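Local coordinates for prolyl 4-hydroxylase (Paramecium bursaria Chlorella virus 1, PDB 5C5T), which probably hydroxylates proline residues of collagen-like peptides, as a metal-dependent dioxygenase that uses 2-oxoglutarate as cosubstrate, at residues A[51-56]-A[88-93]; A[103-108]-A[222-227]; A[142-145]-A[151-154]. All blocks are in the same frame, centred on the assembly; numbering follows the deposited sequence.

Interaction 1. Residues A[51-56]-A[88-93]; sequences DVLINA and TWFMPG
The phenyl ring of Phe90 supplies a little over half of the surface buried here, meeting Leu53 and Ala56, one turn apart on helix 47-59, with its far end. Leu53 makes the closest approach: its CD1 methyl sits 3.6 Å from Phe90 CZ, with CE2 and CE1 of the ring slightly farther away on its two flanks, so a single methyl group is centred on the outermost carbon of the ring. The two side chains run obliquely to one another, and the methyl approaches the ring neither squarely over its face nor in its plane. Leu53 CG lies anti to the backbone N (chi1 -177°), which carries the branched end towards Phe90 although the side chain leaves the helix at an angle to it. Ala56 closes on the ring differently, its CB lying near the ring plane, at the edge, 4.1 Å from Phe90 CE2.

Within the double-stranded beta-helix fold of the 2-oxoglutarate oxygenases, this joins helix 47-59 to the segment 88-93, which strand 86-89, an edge strand of the larger sheet, runs into. The Phe90 ring reaches into the layer between sheet and helices, where it also touches Ile98 of helix 96-109 and Val126 of strand 120-129. Lys60 makes a cation-pi contact with the same ring. Bound 2-oxoglutarate is about 13 Å from the Phe90 side chain.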
loop_
_atom_site.group_PDB
_atom_site.type_symbol
_atom_site.label_atom_id
_atom_site.label_comp_id
_atom_site.label_asym_id
_atom_site.label_seq_id
_atom_site.Cartn_x
_atom_site.Cartn_y
_atom_site.Cartn_z
ATOM N N ASP A 51 2.943 1.577 16.345
ATOM C CA ASP A 51 2.001 1.325 17.424
ATOM C C ASP A 51 1.118 2.545 17.678
ATOM O O ASP A 51 -0.074 2.386 17.939
ATOM C CB ASP A 51 2.737 0.949 18.712
ATOM C CG ASP A 51 3.385 -0.436 18.650
ATOM O OD1 ASP A 51 3.008 -1.316 17.823
ATOM O OD2 ASP A 51 4.281 -0.639 19.490
ATOM N N VAL A 52 1.689 3.736 17.582
ATOM C CA VAL A 52 0.930 4.958 17.786
ATOM C C VAL A 52 -0.171 5.024 16.703
ATOM O O VAL A 52 -1.315 5.373 16.977
ATOM C CB VAL A 52 1.871 6.177 17.762
ATOM C CG1 VAL A 52 1.111 7.478 17.651
ATOM C CG2 VAL A 52 2.752 6.162 19.026
ATOM N N LEU A 53 0.173 4.628 15.485
ATOM C CA LEU A 53 -0.801 4.712 14.400
ATOM C C LEU A 53 -1.869 3.661 14.573
ATOM O O LEU A 53 -3.057 3.956 14.407
ATOM C CB LEU A 53 -0.131 4.595 13.014
ATOM C CG LEU A 53 -1.055 4.748 11.782
ATOM C CD1 LEU A 53 -1.937 5.988 11.891
ATOM C CD2 LEU A 53 -0.265 4.757 10.462
ATOM N N ILE A 54 -1.503 2.423 14.931
ATOM C CA ILE A 54 -2.512 1.430 15.215
ATOM C C ILE A 54 -3.495 1.905 16.267
ATOM O O ILE A 54 -4.696 1.737 16.121
ATOM C CB ILE A 54 -1.849 0.124 15.683
ATOM C CG1 ILE A 54 -1.034 -0.507 14.544
ATOM C CG2 ILE A 54 -2.858 -0.868 16.203
ATOM C CD1 ILE A 54 -0.020 -1.557 14.989
ATOM N N ASN A 55 -2.987 2.439 17.380
ATOM C CA ASN A 55 -3.882 2.900 18.443
ATOM C C ASN A 55 -4.813 4.020 17.979
ATOM O O ASN A 55 -5.969 4.000 18.349
ATOM C CB ASN A 55 -3.048 3.300 19.681
ATOM C CG ASN A 55 -2.416 2.082 20.330
ATOM O OD1 ASN A 55 -2.991 0.991 20.315
ATOM N ND2 ASN A 55 -1.194 2.242 20.825
ATOM N N ALA A 56 -4.339 4.934 17.118
ATOM C CA ALA A 56 -5.156 6.020 16.588
ATOM C C ALA A 56 -6.237 5.416 15.701
ATOM O O ALA A 56 -7.387 5.850 15.774
ATOM C CB ALA A 56 -4.304 7.045 15.817
ATOM N N THR A 88 -10.206 2.058 7.997
ATOM C CA THR A 88 -10.544 3.430 8.322
ATOM C C THR A 88 -9.657 4.404 7.550
ATOM O O THR A 88 -8.619 4.005 6.994
ATOM C CB THR A 88 -10.462 3.674 9.848
ATOM O OG1 THR A 88 -10.998 4.954 10.160
ATOM C CG2 THR A 88 -9.019 3.545 10.396
ATOM N N TRP A 89 -10.123 5.643 7.431
ATOM C CA TRP A 89 -9.410 6.710 6.708
ATOM C C TRP A 89 -8.978 7.871 7.587
ATOM O O TRP A 89 -9.715 8.274 8.465
ATOM C CB TRP A 89 -10.269 7.302 5.596
ATOM C CG TRP A 89 -10.693 6.325 4.544
ATOM C CD1 TRP A 89 -11.854 5.613 4.519
ATOM C CD2 TRP A 89 -9.996 6.010 3.306
ATOM N NE1 TRP A 89 -11.927 4.863 3.356
ATOM C CE2 TRP A 89 -10.791 5.074 2.612
ATOM C CE3 TRP A 89 -8.800 6.424 2.731
ATOM C CZ2 TRP A 89 -10.401 4.533 1.380
ATOM C CZ3 TRP A 89 -8.412 5.884 1.493
ATOM C CH2 TRP A 89 -9.218 4.977 0.832
ATOM N N PHE A 90 -7.820 8.449 7.271
ATOM C CA PHE A 90 -7.283 9.605 7.991
ATOM C C PHE A 90 -7.335 10.838 7.110
ATOM O O PHE A 90 -7.000 10.782 5.903
ATOM C CB PHE A 90 -5.839 9.342 8.423
ATOM C CG PHE A 90 -5.711 8.399 9.581
ATOM C CD1 PHE A 90 -5.795 7.054 9.381
ATOM C CD2 PHE A 90 -5.539 8.852 10.876
ATOM C CE1 PHE A 90 -5.736 6.164 10.417
ATOM C CE2 PHE A 90 -5.429 7.940 11.948
ATOM C CZ PHE A 90 -5.533 6.582 11.702
ATOM N N MET A 91 -7.818 11.939 7.692
ATOM C CA MET A 91 -7.769 13.237 7.050
ATOM C C MET A 91 -6.336 13.738 6.965
ATOM O O MET A 91 -5.491 13.327 7.768
ATOM C CB MET A 91 -8.621 14.248 7.794
ATOM C CG MET A 91 -10.102 13.847 7.905
ATOM S SD MET A 91 -10.932 13.769 6.315
ATOM C CE MET A 91 -11.070 12.040 6.010
ATOM N N PRO A 92 -6.063 14.597 5.970
ATOM C CA PRO A 92 -4.762 15.266 5.877
ATOM C C PRO A 92 -4.459 15.950 7.207
ATOM O O PRO A 92 -5.353 16.590 7.784
ATOM C CB PRO A 92 -4.956 16.268 4.748
ATOM C CG PRO A 92 -6.073 15.702 3.906
ATOM C CD PRO A 92 -6.972 14.993 4.882
ATOM N N GLY A 93 -3.256 15.760 7.744
ATOM C CA GLY A 93 -2.881 16.425 8.983
ATOM C C GLY A 93 -3.525 15.927 10.273
ATOM O O GLY A 93 -3.308 16.492 11.337
#

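Interaction 2. Residues A[103-108]-A[222-227]; sequences KKTREF and QWIRAV
The carboxamide of Gln222 has Trp223 O close to its plane, while the helix touches the side chain further back, at the aliphatic carbon: Thr105 OG1 is 4.3 Å from Gln222 CG. Gln222 NE2 donates to Trp223 O at 2.9 Å, a somewhat bent bond (146° at the hydrogen). The same nitrogen also bonds Glu122 O, and OE1 accepts from Gln102 NE2, so that both ends of this buried amide are engaged and its rotation is fixed. The guanidinium of Arg106, which does not touch 222-227, has Lys103 O above the centre of one face.

Helix 96-109 packs against the outer face of the larger antiparallel sheet of the double-stranded beta-helix, and Thr105 is one of the residues through which it reaches strand 217-225. Its methyl, CG2, meets Ile224 CD1 tip to tip at 4.1 Å. CG2 is placed anti to the backbone N with OG1 beside that nitrogen (chi1 -62°), an orientation that sends the methyl towards the sheet and lets OG1 bond Ile101 O in the preceding helical turn. Gln222 and Ile224 face the helix from alternate positions of the strand; Trp223 between them leaves the opposite face, where it touches 2-oxoglutarate and its NE1 bonds Asp140 OD2, a carboxylate of the metal site.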
loop_
_atom_site.group_PDB
_atom_site.type_symbol
_atom_site.label_atom_id
_atom_site.label_comp_id
_atom_site.label_asym_id
_atom_site.label_seq_id
_atom_site.Cartn_x
_atom_site.Cartn_y
_atom_site.Cartn_z
ATOM N N LYS A 103 5.541 12.625 4.106
ATOM C CA LYS A 103 6.861 13.254 3.923
ATOM C C LYS A 103 7.906 12.300 3.329
ATOM O O LYS A 103 8.576 12.649 2.375
ATOM C CB LYS A 103 7.373 13.812 5.247
ATOM C CG LYS A 103 8.695 14.593 5.116
ATOM C CD LYS A 103 9.144 15.143 6.455
ATOM C CE LYS A 103 10.247 16.178 6.272
ATOM N NZ LYS A 103 11.540 15.494 6.134
ATOM N N LYS A 104 8.045 11.106 3.890
ATOM C CA LYS A 104 9.008 10.156 3.370
ATOM C C LYS A 104 8.625 9.627 2.009
ATOM O O LYS A 104 9.512 9.265 1.220
ATOM C CB LYS A 104 9.184 9.020 4.355
ATOM C CG LYS A 104 9.760 9.482 5.632
ATOM C CD LYS A 104 10.076 8.376 6.581
ATOM C CE LYS A 104 11.141 7.506 6.005
ATOM N NZ LYS A 104 11.784 6.714 7.053
ATOM N N THR A 105 7.322 9.561 1.729
ATOM C CA THR A 105 6.883 9.095 0.410
ATOM C C THR A 105 7.276 10.169 -0.617
ATOM O O THR A 105 7.785 9.866 -1.680
ATOM C CB THR A 105 5.364 8.804 0.369
ATOM O OG1 THR A 105 5.073 7.750 1.298
ATOM C CG2 THR A 105 4.889 8.418 -1.001
ATOM N N ARG A 106 7.043 11.425 -0.289
ATOM C CA ARG A 106 7.406 12.500 -1.199
ATOM C C ARG A 106 8.926 12.524 -1.446
ATOM O O ARG A 106 9.385 12.638 -2.609
ATOM C CB ARG A 106 6.853 13.814 -0.607
ATOM C CG ARG A 106 7.255 15.051 -1.351
ATOM C CD ARG A 106 6.542 16.234 -0.737
ATOM N NE ARG A 106 7.107 16.523 0.587
ATOM C CZ ARG A 106 6.492 16.367 1.766
ATOM N NH1 ARG A 106 5.236 15.913 1.864
ATOM N NH2 ARG A 106 7.152 16.689 2.873
ATOM N N GLU A 107 9.716 12.374 -0.392
ATOM C CA GLU A 107 11.167 12.351 -0.551
ATOM C C GLU A 107 11.619 11.180 -1.434
ATOM O O GLU A 107 12.557 11.311 -2.207
ATOM C CB GLU A 107 11.834 12.287 0.810
ATOM C CG GLU A 107 11.591 13.550 1.608
ATOM C CD GLU A 107 12.179 13.495 3.006
ATOM O OE1 GLU A 107 12.353 12.376 3.531
ATOM O OE2 GLU A 107 12.470 14.578 3.559
ATOM N N PHE A 108 10.952 10.044 -1.275
ATOM C CA PHE A 108 11.198 8.866 -2.148
ATOM C C PHE A 108 10.871 9.149 -3.613
ATOM O O PHE A 108 11.624 8.787 -4.520
ATOM C CB PHE A 108 10.373 7.649 -1.649
ATOM C CG PHE A 108 10.507 6.426 -2.528
ATOM C CD1 PHE A 108 11.616 5.598 -2.418
ATOM C CD2 PHE A 108 9.531 6.124 -3.472
ATOM C CE1 PHE A 108 11.747 4.485 -3.237
ATOM C CE2 PHE A 108 9.646 5.015 -4.305
ATOM C CZ PHE A 108 10.760 4.199 -4.192
ATOM N N GLN A 222 -0.820 4.297 1.384
ATOM C CA GLN A 222 -0.685 5.658 0.792
ATOM C C GLN A 222 -0.740 5.538 -0.734
ATOM O O GLN A 222 0.214 5.112 -1.350
ATOM C CB GLN A 222 0.605 6.332 1.229
ATOM C CG GLN A 222 0.837 7.685 0.555
ATOM C CD GLN A 222 -0.224 8.726 0.908
ATOM O OE1 GLN A 222 -0.156 9.367 1.956
ATOM N NE2 GLN A 222 -1.244 8.842 0.075
ATOM N N TRP A 223 -1.865 5.888 -1.327
ATOM C CA TRP A 223 -1.997 5.864 -2.779
ATOM C C TRP A 223 -1.597 7.238 -3.350
ATOM O O TRP A 223 -1.801 8.274 -2.748
ATOM C CB TRP A 223 -3.432 5.406 -3.227
ATOM C CG TRP A 223 -3.668 3.922 -3.013
ATOM C CD1 TRP A 223 -3.027 2.910 -3.668
ATOM C CD2 TRP A 223 -4.573 3.289 -2.088
ATOM N NE1 TRP A 223 -3.469 1.700 -3.205
ATOM C CE2 TRP A 223 -4.419 1.902 -2.238
ATOM C CE3 TRP A 223 -5.489 3.762 -1.130
ATOM C CZ2 TRP A 223 -5.141 0.958 -1.463
ATOM C CZ3 TRP A 223 -6.224 2.830 -0.375
ATOM C CH2 TRP A 223 -6.032 1.433 -0.535
ATOM N N ILE A 224 -1.015 7.171 -4.541
ATOM C CA ILE A 224 -0.466 8.271 -5.327
ATOM C C ILE A 224 -1.296 8.360 -6.617
ATOM O O ILE A 224 -1.377 7.387 -7.385
ATOM C CB ILE A 224 1.035 7.997 -5.591
ATOM C CG1 ILE A 224 1.746 7.826 -4.232
ATOM C CG2 ILE A 224 1.709 9.146 -6.433
ATOM C CD1 ILE A 224 2.918 6.901 -4.236
ATOM N N ARG A 225 -1.934 9.496 -6.803
ATOM C CA ARG A 225 -2.830 9.734 -7.916
ATOM C C ARG A 225 -2.382 10.761 -8.966
ATOM O O ARG A 225 -1.742 11.759 -8.656
ATOM C CB ARG A 225 -4.180 10.223 -7.396
ATOM C CG ARG A 225 -4.972 9.118 -6.757
ATOM C CD ARG A 225 -6.383 9.527 -6.657
ATOM N NE ARG A 225 -7.164 8.559 -5.932
ATOM C CZ ARG A 225 -8.124 7.796 -6.447
ATOM N NH1 ARG A 225 -8.424 7.841 -7.739
ATOM N NH2 ARG A 225 -8.776 6.965 -5.646
ATOM N N ALA A 226 -2.712 10.477 -10.213
ATOM C CA ALA A 226 -2.568 11.454 -11.289
ATOM C C ALA A 226 -3.417 12.711 -11.004
ATOM O O ALA A 226 -4.422 12.650 -10.283
ATOM C CB ALA A 226 -2.971 10.823 -12.646
ATOM N N VAL A 227 -3.031 13.834 -11.617
ATOM C CA VAL A 227 -3.659 15.155 -11.389
ATOM C C VAL A 227 -4.506 15.554 -12.587
ATOM O O VAL A 227 -4.019 15.460 -13.704
ATOM C CB VAL A 227 -2.593 16.239 -11.110
ATOM C CG1 VAL A 227 -3.200 17.641 -11.141
ATOM C CG2 VAL A 227 -1.917 15.972 -9.784
#

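Interaction 3. Residues A[142-145]-A[151-154]; sequences DDCD and DQRL
A glutamine side chain paired with the backbone of a single residue joins the loop after strand 134-138 to the chain entering strand 153-160. Gln152 presents its carboxamide to Asp142, which is extended here, with its N-H and its carbonyl both directed at the amide. Asp142 N donates to Gln152 OE1 at 3.0 Å, and Gln152 NE2 returns a bond to Asp142 O at 2.9 Å. Both are fairly straight, 162° at the hydrogen, but they differ in how they use their acceptors. NE2 reaches Asp142 O in the carbonyl plane and on a lone pair, with that oxygen almost exactly in the plane of the amide. In the other bond, Asp142 N is tilted 21° from the carbonyl plane of Gln152.

This reproduces with a side chain the donor-acceptor pairing that a neighbouring strand would offer, and the two bonds fix the rotation of the amide. Gln152 CG is anti to its own backbone N, and a bend at chi2 (76°) turns the amide towards the loop. The loop follows directly on His138 and Asp140, two of the three zinc ligands and part of the His-X-Asp motif of the 2-oxoglutarate oxygenase fold. Gln152 NE2 also bonds Arg199 O, so this nitrogen serves two carbonyls and ties in a third part of the chain.

The touching is otherwise light. Asp142 CB lies 3.6 Å from Gln152 OE1, while its carboxylate is directed away from the amide. Cys144 SG, disulfide-bonded to Cys148, approaches to 3.6 Å from Gln152 NE2. Next along the chain, Arg153 bonds Asp140 O through NH1, and its side chain forms a cation-pi contact with Trp223.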
loop_
_atom_site.group_PDB
_atom_site.type_symbol
_atom_site.label_atom_id
_atom_site.label_comp_id
_atom_site.label_asym_id
_atom_site.label_seq_id
_atom_site.Cartn_x
_atom_site.Cartn_y
_atom_site.Cartn_z
ATOM N N ASP A 142 -7.814 1.475 -12.111
ATOM C CA ASP A 142 -8.820 1.137 -13.088
ATOM C C ASP A 142 -8.241 0.548 -14.386
ATOM O O ASP A 142 -7.414 1.181 -15.071
ATOM C CB ASP A 142 -9.616 2.404 -13.396
ATOM C CG ASP A 142 -10.836 2.559 -12.527
ATOM O OD1 ASP A 142 -10.763 2.306 -11.302
ATOM O OD2 ASP A 142 -11.880 2.945 -13.107
ATOM N N ASP A 143 -8.660 -0.663 -14.760
ATOM C CA ASP A 143 -8.197 -1.214 -16.022
ATOM C C ASP A 143 -8.825 -0.469 -17.212
ATOM O O ASP A 143 -10.039 -0.473 -17.413
ATOM C CB ASP A 143 -8.488 -2.723 -16.116
ATOM C CG ASP A 143 -7.764 -3.404 -17.270
ATOM O OD1 ASP A 143 -6.899 -2.782 -17.926
ATOM O OD2 ASP A 143 -8.053 -4.595 -17.523
ATOM N N CYS A 144 -7.974 0.179 -17.985
ATOM C CA CYS A 144 -8.422 1.134 -18.997
ATOM C C CYS A 144 -7.496 1.133 -20.209
ATOM O O CYS A 144 -6.340 0.715 -20.142
ATOM C CB CYS A 144 -8.496 2.550 -18.424
ATOM S SG CYS A 144 -6.865 3.144 -17.808
ATOM N N ASP A 145 -8.021 1.600 -21.336
ATOM C CA ASP A 145 -7.228 1.746 -22.538
ATOM C C ASP A 145 -7.464 3.144 -23.107
ATOM O O ASP A 145 -6.583 4.009 -23.083
ATOM C CB ASP A 145 -7.585 0.665 -23.553
ATOM C CG ASP A 145 -6.752 0.754 -24.820
ATOM O OD1 ASP A 145 -5.664 1.365 -24.795
ATOM O OD2 ASP A 145 -7.182 0.201 -25.850
ATOM N N ASP A 151 -7.686 10.884 -12.703
ATOM C CA ASP A 151 -7.107 10.806 -11.369
ATOM C C ASP A 151 -6.711 9.361 -11.035
ATOM O O ASP A 151 -6.765 8.926 -9.860
ATOM C CB ASP A 151 -8.085 11.309 -10.343
ATOM C CG ASP A 151 -9.384 10.501 -10.324
ATOM O OD1 ASP A 151 -9.620 9.729 -11.281
ATOM O OD2 ASP A 151 -10.161 10.642 -9.353
ATOM N N GLN A 152 -6.311 8.627 -12.075
ATOM C CA GLN A 152 -5.871 7.246 -11.926
ATOM C C GLN A 152 -4.823 7.114 -10.822
ATOM O O GLN A 152 -3.902 7.935 -10.760
ATOM C CB GLN A 152 -5.265 6.779 -13.238
ATOM C CG GLN A 152 -4.682 5.371 -13.249
ATOM C CD GLN A 152 -5.769 4.262 -13.302
ATOM O OE1 GLN A 152 -6.582 4.140 -12.412
ATOM N NE2 GLN A 152 -5.782 3.502 -14.376
ATOM N N ARG A 153 -4.935 6.080 -9.995
ATOM C CA ARG A 153 -3.856 5.730 -9.063
ATOM C C ARG A 153 -2.598 5.304 -9.843
ATOM O O ARG A 153 -2.646 4.426 -10.696
ATOM C CB ARG A 153 -4.275 4.628 -8.116
ATOM C CG ARG A 153 -5.234 5.065 -7.009
ATOM C CD ARG A 153 -5.573 3.955 -6.091
ATOM N NE ARG A 153 -6.521 4.359 -5.071
ATOM C CZ ARG A 153 -7.326 3.522 -4.429
ATOM N NH1 ARG A 153 -7.289 2.232 -4.742
ATOM N NH2 ARG A 153 -8.164 3.980 -3.481
ATOM N N LEU A 154 -1.493 6.000 -9.601
ATOM C CA LEU A 154 -0.233 5.674 -10.290
ATOM C C LEU A 154 0.693 4.744 -9.519
ATOM O O LEU A 154 1.482 4.020 -10.140
ATOM C CB LEU A 154 0.494 6.949 -10.623
ATOM C CG LEU A 154 -0.270 7.962 -11.458
ATOM C CD1 LEU A 154 0.559 9.188 -11.627
ATOM C CD2 LEU A 154 -0.598 7.442 -12.808
#

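How the interactions relate
Interactions 1 and 2 are buried packing contacts without hydrogen bonds across them, which bring helices 47-59 and 96-109 against the side of the larger sheet, whereas interaction 3 is partly buried, lies in the loop that follows the zinc ligands His138 and Asp140 and depends on hydrogen bonds. The first two meet where Trp89 CH2 packs 3.9 Å from Trp223 CZ3, and their centres are about 17 Å apart. Interactions 2 and 3 share neighbouring strands: Ala226 N and Gln152 O, 2.9 Å apart, probably form a hydrogen bond between segments 222-227 and 151-154. Interaction 3 is nested in the chain loop closed by interaction 2; interaction 1 precedes both and does not touch interaction 3.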